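Local coordinates for putative glycosyltransferase (Mannosyltransferase) involved in glycosylating the PBCV-1 major capsid protein (Paramecium bursaria Chlorella virus 1, PDB 2P6W), which is the N-terminal domain of a probable manganese-dependent glycosyltransferase that uses a UDP-sugar donor and is involved in glycosylating the viral major capsid protein, at residues P103-H108 with R168-D173; G116-N121 with V157-F162. All blocks are in the same frame, centred on the assembly; numbering follows the deposited sequence.

Contact 1. Residues P103-H108 with R168-D173; sequences PNILYH and RYIVHD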
loop_
_atom_site.group_PDB
_atom_site.type_symbol
_atom_site.label_atom_id
_atom_site.label_comp_id
_atom_site.label_asym_id
_atom_site.label_seq_id
_atom_site.Cartn_x
_atom_site.Cartn_y
_atom_site.Cartn_z
ATOM N N PRO A 103 4.655 -8.815 18.377
ATOM C CA PRO A 103 5.749 -7.861 18.326
ATOM C C PRO A 103 6.886 -8.276 17.384
ATOM O O PRO A 103 7.746 -7.451 17.076
ATOM C CB PRO A 103 6.234 -7.799 19.798
ATOM C CG PRO A 103 5.867 -9.093 20.375
ATOM C CD PRO A 103 4.583 -9.501 19.687
ATOM N N ASN A 104 6.860 -9.524 16.911
ATOM C CA ASN A 104 7.917 -10.066 16.070
ATOM C C ASN A 104 7.715 -9.768 14.580
ATOM O O ASN A 104 8.623 -9.971 13.780
ATOM C CB ASN A 104 8.008 -11.581 16.250
ATOM C CG ASN A 104 9.265 -12.171 15.630
ATOM O OD1 ASN A 104 10.355 -11.598 15.735
ATOM N ND2 ASN A 104 9.118 -13.322 14.986
ATOM N N ILE A 105 6.519 -9.322 14.207
ATOM C CA ILE A 105 6.209 -9.098 12.782
ATOM C C ILE A 105 6.692 -7.727 12.285
ATOM O O ILE A 105 6.451 -6.703 12.943
ATOM C CB ILE A 105 4.699 -9.309 12.498
ATOM C CG1 ILE A 105 4.261 -10.708 12.953
ATOM C CG2 ILE A 105 4.394 -9.113 10.999
ATOM C CD1 ILE A 105 5.106 -11.865 12.366
ATOM N N LEU A 106 7.390 -7.739 11.134
ATOM C CA LEU A 106 7.881 -6.528 10.454
ATOM C C LEU A 106 7.037 -6.159 9.233
ATOM O O LEU A 106 6.961 -4.991 8.886
ATOM C CB LEU A 106 9.337 -6.687 10.015
ATOM C CG LEU A 106 10.427 -6.802 11.085
ATOM C CD1 LEU A 106 11.707 -7.296 10.434
ATOM C CD2 LEU A 106 10.674 -5.504 11.836
ATOM N N TYR A 107 6.417 -7.149 8.584
ATOM C CA TYR A 107 5.580 -6.886 7.405
ATOM C C TYR A 107 4.298 -7.681 7.442
ATOM O O TYR A 107 4.336 -8.870 7.713
ATOM C CB TYR A 107 6.324 -7.334 6.139
ATOM C CG TYR A 107 7.391 -6.384 5.648
ATOM C CD1 TYR A 107 7.093 -5.390 4.709
ATOM C CD2 TYR A 107 8.701 -6.485 6.106
ATOM C CE1 TYR A 107 8.071 -4.501 4.262
ATOM C CE2 TYR A 107 9.675 -5.617 5.666
ATOM C CZ TYR A 107 9.353 -4.621 4.753
ATOM O OH TYR A 107 10.341 -3.756 4.318
ATOM N N HIS A 108 3.172 -7.026 7.159
ATOM C CA HIS A 108 1.941 -7.721 6.822
ATOM C C HIS A 108 1.648 -7.465 5.350
ATOM O O HIS A 108 1.611 -6.304 4.917
ATOM C CB HIS A 108 0.781 -7.205 7.676
ATOM C CG HIS A 108 0.863 -7.642 9.098
ATOM N ND1 HIS A 108 1.455 -6.881 10.079
ATOM C CD2 HIS A 108 0.474 -8.789 9.693
ATOM C CE1 HIS A 108 1.424 -7.539 11.223
ATOM N NE2 HIS A 108 0.815 -8.692 11.019
ATOM N N ARG A 168 9.180 -13.216 10.389
ATOM C CA ARG A 168 8.855 -11.843 10.754
ATOM C C ARG A 168 7.944 -11.182 9.717
ATOM O O ARG A 168 7.893 -9.962 9.600
ATOM C CB ARG A 168 10.132 -11.024 11.012
ATOM C CG ARG A 168 11.048 -11.660 12.049
ATOM C CD ARG A 168 12.066 -10.650 12.580
ATOM N NE ARG A 168 11.443 -9.554 13.326
ATOM C CZ ARG A 168 12.128 -8.548 13.857
ATOM N NH1 ARG A 168 13.438 -8.498 13.693
ATOM N NH2 ARG A 168 11.514 -7.587 14.535
ATOM N N TYR A 169 7.205 -12.006 8.982
ATOM C CA TYR A 169 6.202 -11.486 8.048
ATOM C C TYR A 169 5.021 -12.433 7.965
ATOM O O TYR A 169 5.146 -13.633 8.259
ATOM C CB TYR A 169 6.807 -11.306 6.656
ATOM C CG TYR A 169 7.310 -12.582 6.020
ATOM C CD1 TYR A 169 6.479 -13.355 5.200
ATOM C CD2 TYR A 169 8.623 -13.040 6.257
ATOM C CE1 TYR A 169 6.964 -14.536 4.614
ATOM C CE2 TYR A 169 9.109 -14.211 5.659
ATOM C CZ TYR A 169 8.260 -14.952 4.859
ATOM O OH TYR A 169 8.723 -16.115 4.284
ATOM N N ILE A 170 3.875 -11.885 7.543
ATOM C CA ILE A 170 2.691 -12.693 7.331
ATOM C C ILE A 170 2.098 -12.329 5.980
ATOM O O ILE A 170 2.032 -11.147 5.634
ATOM C CB ILE A 170 1.631 -12.501 8.438
ATOM C CG1 ILE A 170 2.218 -12.871 9.814
ATOM C CG2 ILE A 170 0.414 -13.398 8.178
ATOM C CD1 ILE A 170 1.208 -12.726 10.998
ATOM N N VAL A 171 1.673 -13.352 5.238
ATOM C CA VAL A 171 0.896 -13.169 4.007
ATOM C C VAL A 171 -0.525 -13.586 4.332
ATOM O O VAL A 171 -0.771 -14.752 4.662
ATOM C CB VAL A 171 1.452 -13.999 2.816
ATOM C CG1 VAL A 171 0.637 -13.739 1.561
ATOM C CG2 VAL A 171 2.916 -13.644 2.546
ATOM N N HIS A 172 -1.418 -12.605 4.268
ATOM C CA HIS A 172 -2.819 -12.746 4.643
ATOM C C HIS A 172 -3.694 -12.876 3.395
ATOM O O HIS A 172 -3.319 -12.431 2.312
ATOM C CB HIS A 172 -3.292 -11.490 5.363
ATOM C CG HIS A 172 -2.667 -11.270 6.707
ATOM N ND1 HIS A 172 -1.582 -10.445 6.900
ATOM C CD2 HIS A 172 -3.007 -11.738 7.931
ATOM C CE1 HIS A 172 -1.282 -10.410 8.185
ATOM N NE2 HIS A 172 -2.128 -11.185 8.833
ATOM N N ASP A 173 -4.879 -13.444 3.585
ATOM C CA ASP A 173 -5.955 -13.326 2.598
ATOM C C ASP A 173 -6.191 -11.851 2.337
ATOM O O ASP A 173 -6.054 -11.031 3.252
ATOM C CB ASP A 173 -7.245 -13.942 3.127
ATOM C CG ASP A 173 -7.210 -15.476 3.151
ATOM O OD1 ASP A 173 -6.412 -16.100 2.410
ATOM O OD2 ASP A 173 -7.999 -16.052 3.926
HETATM O O HOH W 1 8.744 -6.478 14.666
#
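Arg168 and Tyr107 take part in the backbone bonds that join the two segments. The carbonyl O of Arg168 accepts two N-H groups. Leu106 N lies 2.7 Å from Arg168 O, and Tyr107 N makes a weak second bond to it at 3.3 Å. Two residues after Arg168, Ile170 N donates to Tyr107 O at 3.1 Å. Tyr107 pairs with Tyr169 and His108 with Ile170 in parallel register.

The Arg168 side chain adds polar contacts. Its NE donates to Asn104 O at 2.9 Å, nearly straight at 168° and within the guanidinium plane. The chain bends at chi3 (65°), which places NE there. A water accepts from Arg168 NH2 and donates to Pro103 O and, weakly, to Ile105 O.

Side-chain packing completes the contact. The aliphatic Leu106 lies over the flat cation of Arg168: its CD1 sits over the centre of one guanidinium face, 3.6 Å above the plane, and CD2 lies over the same group near NH2. Ile105 CD1 meets Ile170 CG1 at 4.0 Å. On the face of the sheet opposite His108 and Ile170, the CB atoms of Tyr107 and Tyr169 touch. The Tyr107 hydroxyl bonds to Glu135.

Strand 169-172 is the outermost strand beside 107-110, at one edge of the mixed six-stranded sheet of a GT-A-type glycosyltransferase fold.

Contact 2. Residues G116-N121 with V157-F162; sequences GSYPIN and VYEYVF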
loop_
_atom_site.group_PDB
_atom_site.type_symbol
_atom_site.label_atom_id
_atom_site.label_comp_id
_atom_site.label_asym_id
_atom_site.label_seq_id
_atom_site.Cartn_x
_atom_site.Cartn_y
_atom_site.Cartn_z
ATOM N N GLY A 116 -4.451 -13.736 -9.547
ATOM C CA GLY A 116 -3.374 -12.758 -9.736
ATOM C C GLY A 116 -2.217 -13.302 -10.549
ATOM O O GLY A 116 -2.401 -14.230 -11.336
ATOM N N SER A 117 -1.025 -12.733 -10.367
ATOM C CA SER A 117 0.134 -13.237 -11.111
ATOM C C SER A 117 1.384 -13.336 -10.243
ATOM O O SER A 117 2.433 -13.707 -10.736
ATOM C CB SER A 117 0.418 -12.364 -12.328
ATOM O OG SER A 117 0.549 -11.023 -11.924
ATOM N N TYR A 118 1.258 -13.038 -8.954
ATOM C CA TYR A 118 2.422 -13.042 -8.054
ATOM C C TYR A 118 1.999 -13.458 -6.624
ATOM O O TYR A 118 0.826 -13.286 -6.236
ATOM C CB TYR A 118 3.098 -11.657 -8.081
ATOM C CG TYR A 118 4.528 -11.719 -7.575
ATOM C CD1 TYR A 118 5.522 -12.345 -8.334
ATOM C CD2 TYR A 118 4.875 -11.205 -6.331
ATOM C CE1 TYR A 118 6.826 -12.436 -7.871
ATOM C CE2 TYR A 118 6.185 -11.281 -5.865
ATOM C CZ TYR A 118 7.150 -11.906 -6.641
ATOM O OH TYR A 118 8.439 -12.024 -6.173
ATOM N N PRO A 119 2.920 -14.085 -5.846
ATOM C CA PRO A 119 2.477 -14.516 -4.509
ATOM C C PRO A 119 1.981 -13.439 -3.537
ATOM O O PRO A 119 1.216 -13.763 -2.626
ATOM C CB PRO A 119 3.708 -15.212 -3.927
ATOM C CG PRO A 119 4.470 -15.674 -5.130
ATOM C CD PRO A 119 4.284 -14.566 -6.156
ATOM N N ILE A 120 2.421 -12.192 -3.714
ATOM C CA ILE A 120 1.882 -11.088 -2.910
ATOM C C ILE A 120 1.553 -9.903 -3.809
ATOM O O ILE A 120 2.154 -9.729 -4.887
ATOM C CB ILE A 120 2.834 -10.644 -1.743
ATOM C CG1 ILE A 120 4.203 -10.178 -2.279
ATOM C CG2 ILE A 120 3.024 -11.772 -0.753
ATOM C CD1 ILE A 120 5.123 -9.539 -1.221
ATOM N N ASN A 121 0.601 -9.086 -3.354
ATOM C CA ASN A 121 0.315 -7.829 -4.028
ATOM C C ASN A 121 0.568 -6.696 -3.043
ATOM O O ASN A 121 -0.132 -6.589 -2.029
ATOM C CB ASN A 121 -1.133 -7.832 -4.511
ATOM C CG ASN A 121 -1.509 -6.558 -5.212
ATOM O OD1 ASN A 121 -1.485 -5.470 -4.619
ATOM N ND2 ASN A 121 -1.930 -6.682 -6.472
ATOM N N VAL A 157 10.417 -7.269 -2.166
ATOM C CA VAL A 157 9.906 -7.654 -0.862
ATOM C C VAL A 157 9.807 -9.178 -0.740
ATOM O O VAL A 157 10.311 -9.767 0.218
ATOM C CB VAL A 157 8.540 -6.964 -0.575
ATOM C CG1 VAL A 157 7.858 -7.592 0.651
ATOM C CG2 VAL A 157 8.750 -5.491 -0.331
ATOM N N TYR A 158 9.159 -9.826 -1.697
ATOM C CA TYR A 158 8.930 -11.257 -1.576
ATOM C C TYR A 158 10.201 -12.129 -1.669
ATOM O O TYR A 158 10.346 -13.129 -0.923
ATOM C CB TYR A 158 7.870 -11.712 -2.580
ATOM C CG TYR A 158 7.360 -13.100 -2.307
ATOM C CD1 TYR A 158 6.540 -13.359 -1.208
ATOM C CD2 TYR A 158 7.711 -14.170 -3.147
ATOM C CE1 TYR A 158 6.060 -14.645 -0.963
ATOM C CE2 TYR A 158 7.231 -15.454 -2.908
ATOM C CZ TYR A 158 6.426 -15.683 -1.815
ATOM O OH TYR A 158 5.945 -16.948 -1.568
ATOM N N GLU A 159 11.093 -11.767 -2.586
ATOM C CA GLU A 159 12.251 -12.604 -2.928
ATOM C C GLU A 159 13.594 -12.148 -2.363
ATOM O O GLU A 159 14.553 -12.958 -2.318
ATOM C CB GLU A 159 12.362 -12.755 -4.437
ATOM C CG GLU A 159 11.168 -13.484 -5.071
ATOM C CD GLU A 159 11.311 -13.657 -6.568
ATOM O OE1 GLU A 159 12.450 -13.892 -7.031
ATOM O OE2 GLU A 159 10.288 -13.540 -7.287
ATOM N N TYR A 160 13.688 -10.873 -1.973
ATOM C CA TYR A 160 14.902 -10.371 -1.336
ATOM C C TYR A 160 14.695 -10.212 0.177
ATOM O O TYR A 160 15.488 -10.713 0.978
ATOM C CB TYR A 160 15.356 -9.045 -1.958
ATOM C CG TYR A 160 16.738 -8.633 -1.535
ATOM C CD1 TYR A 160 17.846 -9.002 -2.289
ATOM C CD2 TYR A 160 16.938 -7.882 -0.378
ATOM C CE1 TYR A 160 19.117 -8.641 -1.894
ATOM C CE2 TYR A 160 18.206 -7.512 0.024
ATOM C CZ TYR A 160 19.290 -7.889 -0.733
ATOM O OH TYR A 160 20.566 -7.529 -0.345
ATOM N N VAL A 161 13.626 -9.522 0.567
ATOM C CA VAL A 161 13.443 -9.216 1.994
ATOM C C VAL A 161 13.007 -10.442 2.781
ATOM O O VAL A 161 13.623 -10.812 3.789
ATOM C CB VAL A 161 12.429 -8.063 2.223
ATOM C CG1 VAL A 161 12.160 -7.867 3.704
ATOM C CG2 VAL A 161 12.981 -6.762 1.629
ATOM N N PHE A 162 11.933 -11.078 2.319
ATOM C CA PHE A 162 11.351 -12.163 3.107
ATOM C C PHE A 162 12.353 -13.285 3.479
ATOM O O PHE A 162 12.386 -13.712 4.640
ATOM C CB PHE A 162 10.100 -12.735 2.421
ATOM C CG PHE A 162 8.856 -11.885 2.582
ATOM C CD1 PHE A 162 8.891 -10.640 3.222
ATOM C CD2 PHE A 162 7.647 -12.325 2.035
ATOM C CE1 PHE A 162 7.717 -9.861 3.341
ATOM C CE2 PHE A 162 6.497 -11.555 2.149
ATOM C CZ PHE A 162 6.528 -10.339 2.807
#
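Tyr118 OH donates a hydrogen bond to Glu159 OE2 at 2.6 Å. It reaches the anti side of the carboxylate, 24° out of the carboxylate plane. The phenol ring and the carboxylate are nearly coplanar, with 21° between their planes. OE2 lies at the edge of the Tyr118 ring, near its plane. Glu159 is extended beyond CG, and its CG also comes close to the hydroxyl. The bond ties the loop to the helix at an exposed glutamate.

Tyr118 also packs against Tyr158. Tyr118 CG stands anti to the backbone N (chi1 -161°). Tyr118 CE2 is 3.7 Å from Tyr158 CB, at the root of that side chain. The two rings are oblique to each other.

Pro119 covers one face of the Tyr158 ring. Its CB is 3.8 Å from the ring centroid, a CH-pi contact displaced toward the CZ side. Pro119 CG lies near CE2 of the same ring.

Ile120 supplies the buried part. Its CD1 meets Val157 CG1 and Tyr158 CB, both at 3.8 Å, and approaches Phe162 CE2 at 4.2 Å. Its CG2 reaches Tyr158 CD1 at 3.9 Å.

Within the helix, Phe162 N bonds to Val157 O across a wider pi-type turn. Outside the two segments, Glu112 accepts from the backbone N of both Ser117 and Tyr118.

This is loop-on-helix packing: the connection between strands 107-110 and 124-128 rests on helix 153-164, with the side chain of Tyr118 about 12 Å from the bound manganese ion of the GT-A-type site.

The centres of the two contacts lie about 13 Å apart. Along the chain the order is 103-108, 116-121, 157-162, 168-173, so contact 2 falls wholly between the two segments of contact 1. Strand 107-110 leads into the loop of contact 2, and helix 153-164 is followed by strand 169-172. The contacts also touch. The Phe162 ring stacks on Tyr169 and packs against Tyr107, Val161 meets Tyr107, and Ile120 meets Val171. Helix 153-164 thus packs on the sheet edge formed in contact 1 and also carries the loop of contact 2. Edge strand, helix and loop form one continuous packed unit within this N-terminal domain.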